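Local coordinates for Myo-inositol-1-phosphate synthase-related protein (Thermotoga maritima MSB8, PDB 3CIN) that is of unknown function but binds nicotinamide-adenine-dinucleotide in a Rossmann-type domain and is related in sequence to the myo-inositol-1-phosphate synthases, at residues A[21-24]-A[25-29]; A[168-171]-A[172-175]; A[335-338]-A[339-343]. All blocks are in the same frame, centred on the assembly; numbering follows the deposited sequence.

Interaction 1 of 3, residues A[21-24]-A[25-29]. With NAD (nicotinamide-adenine-dinucleotide), chain F.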
loop_
_atom_site.group_PDB
_atom_site.type_symbol
_atom_site.label_atom_id
_atom_site.label_comp_id
_atom_site.label_asym_id
_atom_site.label_seq_id
_atom_site.Cartn_x
_atom_site.Cartn_y
_atom_site.Cartn_z
ATOM N N GLN A 21 -5.139 -31.400 15.200
ATOM C CA GLN A 21 -6.498 -30.791 15.151
ATOM C C GLN A 21 -6.509 -29.335 15.632
ATOM O O GLN A 21 -7.008 -29.016 16.704
ATOM C CB GLN A 21 -7.531 -31.634 15.920
ATOM C CG GLN A 21 -8.972 -31.220 15.600
ATOM C CD GLN A 21 -9.334 -31.426 14.155
ATOM O OE1 GLN A 21 -9.063 -32.468 13.588
ATOM N NE2 GLN A 21 -9.912 -30.392 13.524
ATOM N N GLY A 22 -5.881 -28.465 14.827
ATOM C CA GLY A 22 -5.811 -27.043 15.144
ATOM C C GLY A 22 -6.648 -26.191 14.178
ATOM O O GLY A 22 -7.727 -26.596 13.721
ATOM N N TYR A 23 -6.158 -25.006 13.874
ATOM C CA TYR A 23 -6.922 -24.057 13.076
ATOM C C TYR A 23 -7.167 -24.542 11.670
ATOM O O TYR A 23 -8.324 -24.534 11.224
ATOM C CB TYR A 23 -6.214 -22.708 13.023
ATOM C CG TYR A 23 -7.126 -21.558 13.310
ATOM C CD1 TYR A 23 -8.314 -21.394 12.609
ATOM C CD2 TYR A 23 -6.785 -20.599 14.261
ATOM C CE1 TYR A 23 -9.162 -20.292 12.864
ATOM C CE2 TYR A 23 -7.611 -19.547 14.536
ATOM C CZ TYR A 23 -8.787 -19.371 13.826
ATOM O OH TYR A 23 -9.616 -18.284 14.100
ATOM N N VAL A 24 -6.120 -24.953 10.971
ATOM C CA VAL A 24 -6.312 -25.461 9.576
ATOM C C VAL A 24 -7.249 -26.633 9.534
ATOM O O VAL A 24 -8.245 -26.666 8.768
ATOM C CB VAL A 24 -4.986 -25.803 8.881
ATOM C CG1 VAL A 24 -5.193 -26.483 7.558
ATOM C CG2 VAL A 24 -4.157 -24.494 8.669
ATOM N N ALA A 25 -6.949 -27.618 10.365
ATOM C CA ALA A 25 -7.760 -28.800 10.422
ATOM C C ALA A 25 -9.219 -28.531 10.745
ATOM O O ALA A 25 -10.146 -29.172 10.190
ATOM C CB ALA A 25 -7.168 -29.800 11.426
ATOM N N SER A 26 -9.453 -27.653 11.718
ATOM C CA SER A 26 -10.766 -27.371 12.152
ATOM C C SER A 26 -11.535 -26.538 11.101
ATOM O O SER A 26 -12.722 -26.682 10.959
ATOM C CB SER A 26 -10.716 -26.678 13.502
ATOM O OG SER A 26 -10.181 -27.535 14.491
ATOM N N THR A 27 -10.841 -25.694 10.348
ATOM C CA THR A 27 -11.493 -24.933 9.285
ATOM C C THR A 27 -11.866 -25.885 8.136
ATOM O O THR A 27 -12.958 -25.757 7.569
ATOM C CB THR A 27 -10.577 -23.860 8.791
ATOM O OG1 THR A 27 -10.281 -23.000 9.895
ATOM C CG2 THR A 27 -11.237 -23.043 7.680
ATOM N N PHE A 28 -10.983 -26.820 7.814
ATOM C CA PHE A 28 -11.262 -27.899 6.826
ATOM C C PHE A 28 -12.510 -28.632 7.207
ATOM O O PHE A 28 -13.414 -28.818 6.392
ATOM C CB PHE A 28 -10.060 -28.853 6.782
ATOM C CG PHE A 28 -10.261 -30.086 5.965
ATOM C CD1 PHE A 28 -10.499 -30.030 4.593
ATOM C CD2 PHE A 28 -10.150 -31.333 6.565
ATOM C CE1 PHE A 28 -10.604 -31.184 3.835
ATOM C CE2 PHE A 28 -10.283 -32.508 5.819
ATOM C CZ PHE A 28 -10.577 -32.449 4.461
ATOM N N VAL A 29 -12.610 -29.006 8.470
ATOM C CA VAL A 29 -13.768 -29.802 8.913
ATOM C C VAL A 29 -15.042 -28.980 8.890
ATOM O O VAL A 29 -16.110 -29.428 8.416
ATOM C CB VAL A 29 -13.522 -30.496 10.287
ATOM C CG1 VAL A 29 -14.805 -31.145 10.852
ATOM C CG2 VAL A 29 -12.360 -31.552 10.162
HETATM P PA NAD F . -2.272 -24.808 14.898
HETATM O O1A NAD F . -3.568 -24.062 15.072
HETATM O O2A NAD F . -1.330 -24.564 16.037
HETATM O O5B NAD F . -2.656 -26.329 14.919
HETATM C C5B NAD F . -1.650 -27.332 15.042
HETATM C C4B NAD F . -2.275 -28.506 15.775
HETATM O O4B NAD F . -1.387 -29.610 15.714
HETATM C C3B NAD F . -2.573 -28.259 17.249
HETATM O O3B NAD F . -3.852 -28.756 17.605
HETATM C C2B NAD F . -1.481 -29.040 17.969
HETATM O O2B NAD F . -1.821 -29.337 19.296
HETATM C C1B NAD F . -1.326 -30.215 17.030
HETATM N N9A NAD F . -0.055 -30.937 17.130
HETATM C C8A NAD F . 1.185 -30.334 17.314
HETATM N N7A NAD F . 2.126 -31.335 17.211
HETATM C C5A NAD F . 1.464 -32.517 16.989
HETATM C C6A NAD F . 1.902 -33.841 16.902
HETATM N N6A NAD F . 3.228 -34.186 16.938
HETATM N N1A NAD F . 0.951 -34.804 16.629
HETATM C C2A NAD F . -0.387 -34.463 16.533
HETATM N N3A NAD F . -0.845 -33.172 16.698
HETATM C C4A NAD F . 0.097 -32.234 16.929
HETATM O O3 NAD F . -1.608 -24.470 13.511
HETATM P PN NAD F . -2.371 -24.248 12.148
HETATM O O1N NAD F . -2.462 -22.778 11.908
HETATM O O2N NAD F . -3.548 -25.159 12.047
HETATM O O5D NAD F . -1.269 -24.743 11.109
HETATM C C5D NAD F . -1.010 -26.119 10.951
HETATM C C4D NAD F . 0.239 -26.355 10.111
HETATM O O4D NAD F . -0.025 -25.940 8.798
HETATM C C3D NAD F . 1.500 -25.641 10.573
HETATM O O3D NAD F . 2.654 -26.494 10.356
HETATM C C2D NAD F . 1.576 -24.487 9.586
HETATM O O2D NAD F . 2.921 -24.049 9.375
HETATM C C1D NAD F . 1.054 -25.169 8.340
HETATM N N1N NAD F . 0.586 -24.224 7.329
HETATM C C2N NAD F . -0.412 -23.384 7.615
HETATM C C3N NAD F . -0.813 -22.532 6.550
HETATM C C7N NAD F . -2.054 -21.785 6.732
HETATM O O7N NAD F . -2.647 -21.894 7.959
HETATM N N7N NAD F . -2.552 -21.054 5.722
HETATM C C4N NAD F . -0.204 -22.549 5.311
HETATM C C5N NAD F . 0.823 -23.412 5.059
HETATM C C6N NAD F . 1.195 -24.272 6.102
HETATM O O HOH W 1 -4.449 -27.782 12.212
#
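Gln21 folds back over the first turn of helix 23-36 and gives an N-H of its amide to Ser26, NE2 to OG 3.0 Å, with OG only 10° out of the amide plane. The bend at chi2 (63°) makes this return possible and also lays CD over Ala25 CB; the other end of the amide, OE1, is held by Ser63. Next comes Gly22 at the N-cap, whose O accepts two hydrogen bonds, from Ser26 N at 2.8 Å and from Ser26 OG at 2.7 Å, reaching it from opposite faces of the carbonyl plane. Ser26 OG therefore donates to Gly22 while accepting from Gln21. This strand-turn-helix, with Gly22 and Ala25 fitting a GxGxxA pattern, is consistent with the dinucleotide-binding turn of a Rossmann fold. Gly22 CA lies 3.2 Å from NAD O5B, the backbone running close against the cofactor. Tyr23 N points almost straight at NAD O1A (3.0 Å, 171°), and its O is shared by Thr27 N and Thr27 OG1, the latter also lying at the edge of the Tyr23 ring. Val24 N binds NAD O2N at 2.8 Å, equally straight, while its O receives Phe28 N. A water accepting from Ala25 N lies within hydrogen-bonding distance of the same O2N.

Interaction 2 of 3, residues A[168-171]-A[172-175]. With NAD (nicotinamide-adenine-dinucleotide), chain F.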
loop_
_atom_site.group_PDB
_atom_site.type_symbol
_atom_site.label_atom_id
_atom_site.label_comp_id
_atom_site.label_asym_id
_atom_site.label_seq_id
_atom_site.Cartn_x
_atom_site.Cartn_y
_atom_site.Cartn_z
ATOM N N ARG A 168 16.622 -37.037 16.891
ATOM C CA ARG A 168 16.845 -36.871 15.424
ATOM C C ARG A 168 15.568 -36.593 14.607
ATOM O O ARG A 168 15.621 -35.985 13.551
ATOM C CB ARG A 168 17.501 -38.157 14.894
ATOM C CG ARG A 168 17.796 -38.188 13.397
ATOM C CD ARG A 168 18.751 -37.113 12.961
ATOM N NE ARG A 168 18.953 -37.005 11.515
ATOM C CZ ARG A 168 18.150 -36.359 10.678
ATOM N NH1 ARG A 168 17.034 -35.766 11.106
ATOM N NH2 ARG A 168 18.461 -36.303 9.397
ATOM N N LEU A 169 14.435 -37.090 15.087
ATOM C CA LEU A 169 13.212 -37.159 14.317
ATOM C C LEU A 169 12.211 -36.080 14.707
ATOM O O LEU A 169 12.225 -35.597 15.842
ATOM C CB LEU A 169 12.571 -38.504 14.546
ATOM C CG LEU A 169 13.207 -39.658 13.761
ATOM C CD1 LEU A 169 12.898 -40.981 14.430
ATOM C CD2 LEU A 169 12.718 -39.649 12.316
ATOM N N THR A 170 11.368 -35.700 13.765
ATOM C CA THR A 170 10.192 -34.908 14.084
ATOM C C THR A 170 8.934 -35.778 13.981
ATOM O O THR A 170 8.925 -36.862 13.389
ATOM C CB THR A 170 10.029 -33.726 13.140
ATOM O OG1 THR A 170 9.673 -34.188 11.834
ATOM C CG2 THR A 170 11.320 -32.876 13.147
ATOM N N ALA A 171 7.834 -35.247 14.495
ATOM C CA ALA A 171 6.571 -35.996 14.474
ATOM C C ALA A 171 6.133 -36.315 13.054
ATOM O O ALA A 171 5.708 -37.423 12.773
ATOM C CB ALA A 171 5.466 -35.232 15.218
ATOM N N THR A 172 6.162 -35.344 12.166
ATOM C CA THR A 172 5.766 -35.550 10.769
ATOM C C THR A 172 6.608 -36.645 10.127
ATOM O O THR A 172 6.069 -37.477 9.361
ATOM C CB THR A 172 5.925 -34.237 9.960
ATOM O OG1 THR A 172 5.030 -33.239 10.492
ATOM C CG2 THR A 172 5.695 -34.478 8.480
ATOM N N GLN A 173 7.916 -36.715 10.457
ATOM C CA GLN A 173 8.757 -37.788 9.908
ATOM C C GLN A 173 8.283 -39.156 10.408
ATOM O O GLN A 173 8.232 -40.096 9.672
ATOM C CB GLN A 173 10.205 -37.536 10.225
ATOM C CG GLN A 173 10.741 -36.311 9.483
ATOM C CD GLN A 173 12.170 -35.934 9.929
ATOM O OE1 GLN A 173 12.510 -36.044 11.114
ATOM N NE2 GLN A 173 13.000 -35.444 8.984
ATOM N N VAL A 174 7.933 -39.249 11.686
ATOM C CA VAL A 174 7.436 -40.492 12.259
ATOM C C VAL A 174 6.070 -40.829 11.668
ATOM O O VAL A 174 5.803 -42.018 11.299
ATOM C CB VAL A 174 7.363 -40.383 13.788
ATOM C CG1 VAL A 174 6.714 -41.662 14.382
ATOM C CG2 VAL A 174 8.780 -40.173 14.400
ATOM N N TYR A 175 5.192 -39.838 11.555
ATOM C CA TYR A 175 3.871 -40.088 10.945
ATOM C C TYR A 175 3.911 -40.560 9.474
ATOM O O TYR A 175 3.165 -41.478 9.116
ATOM C CB TYR A 175 2.982 -38.885 11.055
ATOM C CG TYR A 175 2.506 -38.507 12.421
ATOM C CD1 TYR A 175 1.967 -39.438 13.315
ATOM C CD2 TYR A 175 2.520 -37.167 12.826
ATOM C CE1 TYR A 175 1.463 -39.046 14.528
ATOM C CE2 TYR A 175 2.005 -36.781 14.047
ATOM C CZ TYR A 175 1.488 -37.734 14.911
ATOM O OH TYR A 175 1.030 -37.344 16.164
HETATM P PA NAD F . -2.272 -24.808 14.898
HETATM O O1A NAD F . -3.568 -24.062 15.072
HETATM O O2A NAD F . -1.330 -24.564 16.037
HETATM O O5B NAD F . -2.656 -26.329 14.919
HETATM C C5B NAD F . -1.650 -27.332 15.042
HETATM C C4B NAD F . -2.275 -28.506 15.775
HETATM O O4B NAD F . -1.387 -29.610 15.714
HETATM C C3B NAD F . -2.573 -28.259 17.249
HETATM O O3B NAD F . -3.852 -28.756 17.605
HETATM C C2B NAD F . -1.481 -29.040 17.969
HETATM O O2B NAD F . -1.821 -29.337 19.296
HETATM C C1B NAD F . -1.326 -30.215 17.030
HETATM N N9A NAD F . -0.055 -30.937 17.130
HETATM C C8A NAD F . 1.185 -30.334 17.314
HETATM N N7A NAD F . 2.126 -31.335 17.211
HETATM C C5A NAD F . 1.464 -32.517 16.989
HETATM C C6A NAD F . 1.902 -33.841 16.902
HETATM N N6A NAD F . 3.228 -34.186 16.938
HETATM N N1A NAD F . 0.951 -34.804 16.629
HETATM C C2A NAD F . -0.387 -34.463 16.533
HETATM N N3A NAD F . -0.845 -33.172 16.698
HETATM C C4A NAD F . 0.097 -32.234 16.929
HETATM O O3 NAD F . -1.608 -24.470 13.511
HETATM P PN NAD F . -2.371 -24.248 12.148
HETATM O O1N NAD F . -2.462 -22.778 11.908
HETATM O O2N NAD F . -3.548 -25.159 12.047
HETATM O O5D NAD F . -1.269 -24.743 11.109
HETATM C C5D NAD F . -1.010 -26.119 10.951
HETATM C C4D NAD F . 0.239 -26.355 10.111
HETATM O O4D NAD F . -0.025 -25.940 8.798
HETATM C C3D NAD F . 1.500 -25.641 10.573
HETATM O O3D NAD F . 2.654 -26.494 10.356
HETATM C C2D NAD F . 1.576 -24.487 9.586
HETATM O O2D NAD F . 2.921 -24.049 9.375
HETATM C C1D NAD F . 1.054 -25.169 8.340
HETATM N N1N NAD F . 0.586 -24.224 7.329
HETATM C C2N NAD F . -0.412 -23.384 7.615
HETATM C C3N NAD F . -0.813 -22.532 6.550
HETATM C C7N NAD F . -2.054 -21.785 6.732
HETATM O O7N NAD F . -2.647 -21.894 7.959
HETATM N N7N NAD F . -2.552 -21.054 5.722
HETATM C C4N NAD F . -0.204 -22.549 5.311
HETATM C C5N NAD F . 0.823 -23.412 5.059
HETATM C C6N NAD F . 1.195 -24.272 6.102
HETATM O O HOH W 2 14.387 -34.075 11.767
#
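Tyr175 reaches NAD directly: its OH donates to N1A of the adenine at 2.6 Å, and N1A lies in the plane of the phenol ring, at its edge. One turn back, Ala171 lies beside the exocyclic amine, its CB modelled 3.0 Å from NAD N6A, a very close and somewhat doubtful approach. With CG beside its own backbone N (chi1 -68°), Tyr175 brings its ring beside the Ala171 carbonyl, CD2 lying 3.2 Å from Ala171 O, and CE2 packs on Ala171 CB. Tyr175 N bonds to that same carbonyl O, fixing the spacing of the pair. The phenol oxygen is further held by Val99 N.

Behind this shell the helix start is tied to the preceding loop. Gln173 runs extended beyond CG, and its OE1 accepts from Thr170 N at 2.9 Å (157°), the N-H arriving 23° off the amide carbonyl plane; a water lies between this OE1 and Arg168 O, within hydrogen-bonding distance of both. In return Thr170 OG1 accepts weakly from Gln173 N at 3.4 Å, while Glu146 is its stronger partner and also binds Thr172 OG1. Leu169 and Val174 meet nearly at right angles, CB to CG2 4.1 Å, on the side facing helix 120-134. The reciprocal Thr170-Gln173 bonds form a capping box, here starting helix 171-186 at the adenine end of the NAD pocket.

Interaction 3 of 3, residues A[335-338]-A[339-343]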
loop_
_atom_site.group_PDB
_atom_site.type_symbol
_atom_site.label_atom_id
_atom_site.label_comp_id
_atom_site.label_asym_id
_atom_site.label_seq_id
_atom_site.Cartn_x
_atom_site.Cartn_y
_atom_site.Cartn_z
ATOM N N LEU A 335 -7.892 -25.656 -0.039
ATOM C CA LEU A 335 -6.991 -26.499 -0.849
ATOM C C LEU A 335 -7.116 -27.949 -0.443
ATOM O O LEU A 335 -7.102 -28.857 -1.297
ATOM C CB LEU A 335 -5.556 -26.058 -0.708
ATOM C CG LEU A 335 -5.243 -24.677 -1.257
ATOM C CD1 LEU A 335 -3.714 -24.512 -1.243
ATOM C CD2 LEU A 335 -5.824 -24.449 -2.688
ATOM N N LEU A 336 -7.308 -28.177 0.846
ATOM C CA LEU A 336 -7.353 -29.557 1.337
ATOM C C LEU A 336 -8.588 -30.311 0.798
ATOM O O LEU A 336 -8.553 -31.549 0.646
ATOM C CB LEU A 336 -7.306 -29.575 2.877
ATOM C CG LEU A 336 -5.915 -29.400 3.493
ATOM C CD1 LEU A 336 -5.984 -29.199 5.031
ATOM C CD2 LEU A 336 -4.977 -30.568 3.184
ATOM N N VAL A 337 -9.681 -29.590 0.548
ATOM C CA VAL A 337 -10.895 -30.210 0.019
ATOM C C VAL A 337 -10.548 -30.852 -1.333
ATOM O O VAL A 337 -11.041 -31.895 -1.661
ATOM C CB VAL A 337 -12.041 -29.246 -0.069
ATOM C CG1 VAL A 337 -13.260 -29.921 -0.745
ATOM C CG2 VAL A 337 -12.422 -28.746 1.377
ATOM N N ASP A 338 -9.726 -30.184 -2.136
ATOM C CA ASP A 338 -9.260 -30.784 -3.409
ATOM C C ASP A 338 -8.228 -31.908 -3.182
ATOM O O ASP A 338 -8.318 -32.972 -3.801
ATOM C CB ASP A 338 -8.599 -29.751 -4.323
ATOM C CG ASP A 338 -9.561 -28.939 -5.141
ATOM O OD1 ASP A 338 -10.807 -29.174 -5.149
ATOM O OD2 ASP A 338 -9.072 -28.036 -5.888
ATOM N N LEU A 339 -7.239 -31.637 -2.336
ATOM C CA LEU A 339 -6.090 -32.538 -2.143
ATOM C C LEU A 339 -6.510 -33.911 -1.643
ATOM O O LEU A 339 -5.969 -34.913 -2.083
ATOM C CB LEU A 339 -5.071 -31.945 -1.195
ATOM C CG LEU A 339 -4.255 -30.832 -1.794
ATOM C CD1 LEU A 339 -3.591 -29.981 -0.679
ATOM C CD2 LEU A 339 -3.220 -31.359 -2.779
ATOM N N VAL A 340 -7.484 -33.991 -0.742
ATOM C CA VAL A 340 -7.961 -35.294 -0.339
ATOM C C VAL A 340 -8.626 -36.070 -1.478
ATOM O O VAL A 340 -8.494 -37.292 -1.563
ATOM C CB VAL A 340 -8.904 -35.242 0.906
ATOM C CG1 VAL A 340 -8.179 -34.645 2.131
ATOM C CG2 VAL A 340 -10.247 -34.567 0.607
ATOM N N ARG A 341 -9.359 -35.386 -2.355
ATOM C CA ARG A 341 -10.033 -36.059 -3.490
ATOM C C ARG A 341 -8.998 -36.437 -4.549
ATOM O O ARG A 341 -9.038 -37.510 -5.124
ATOM C CB ARG A 341 -11.082 -35.136 -4.090
ATOM C CG ARG A 341 -12.240 -34.819 -3.099
ATOM C CD ARG A 341 -13.303 -34.016 -3.681
ATOM N NE ARG A 341 -12.917 -32.640 -3.944
ATOM C CZ ARG A 341 -13.666 -31.776 -4.655
ATOM N NH1 ARG A 341 -14.850 -32.137 -5.204
ATOM N NH2 ARG A 341 -13.218 -30.551 -4.839
ATOM N N LEU A 342 -8.059 -35.544 -4.821
ATOM C CA LEU A 342 -6.968 -35.884 -5.718
ATOM C C LEU A 342 -6.105 -37.025 -5.170
ATOM O O LEU A 342 -5.518 -37.810 -5.944
ATOM C CB LEU A 342 -6.089 -34.662 -5.958
ATOM C CG LEU A 342 -6.697 -33.481 -6.710
ATOM C CD1 LEU A 342 -5.761 -32.247 -6.630
ATOM C CD2 LEU A 342 -7.044 -33.841 -8.161
ATOM N N GLY A 343 -5.970 -37.118 -3.859
ATOM C CA GLY A 343 -5.207 -38.233 -3.272
ATOM C C GLY A 343 -5.876 -39.567 -3.553
ATOM O O GLY A 343 -5.210 -40.549 -3.841
#
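Asp338 and Arg341, one turn apart on helix 328-348, form a buried salt bridge, OD1 to NH2 2.8 Å. The guanidinium meets OD1 nearly along its C-O bond, and the two flat groups are 30° apart; at the hydrogen the bond is bent to 133°. A bend at chi3 turns the Arg341 chain back alongside Val337, where NE donates to Val337 O at 3.0 Å. That N-H comes from above the carbonyl plane, 42° out of it. The remaining polar atoms find partners beyond this turn: NH1 binds Ile53 O, NH2 also binds Ala48 O, and Asp338 OD2 accepts from Tyr362 OH and Leu47 N. Paired charges and several donors to one carboxylate would probably favour its ionised form despite burial. Along the backbone, Leu335 O takes Leu339 N, Leu336 O takes Val340 N, and Asp338 O takes Leu342 N at 2.8 Å, nearly straight. Leu336 CD2 packs on Leu339 CD1 at 4.1 Å. The helix lies between its neighbours: Leu336 and Val340 pack on Phe28 of helix 23-36 and Val140 of strand 138-141, Leu339 and Leu342 face helix 356-362, and Val337 touches Phe313 of a second subunit.

How the interactions relate
All three contacts are local and largely buried, yet only interactions 1 and 2 touch NAD. Interaction 1 supplies backbone amides to the diphosphate, whereas interaction 2, centred 21 Å away, uses a side-chain hydroxyl and a methyl group at the adenine. Both lie at helix starts, where N-H groups not used within the helix find acceptors in the cofactor or a capping side chain; interaction 3 sits inside a helix, where most carbonyls take the amide four residues on and a salt bridge supplies the distinctive chemistry. Interactions 1 and 3 join helices 23-36 and 328-348 through apolar packing, Phe28 CD1 approaching Leu336 CB to 3.7 Å. Interaction 2 stands apart from 335-343, about 13 Å between nearest atoms.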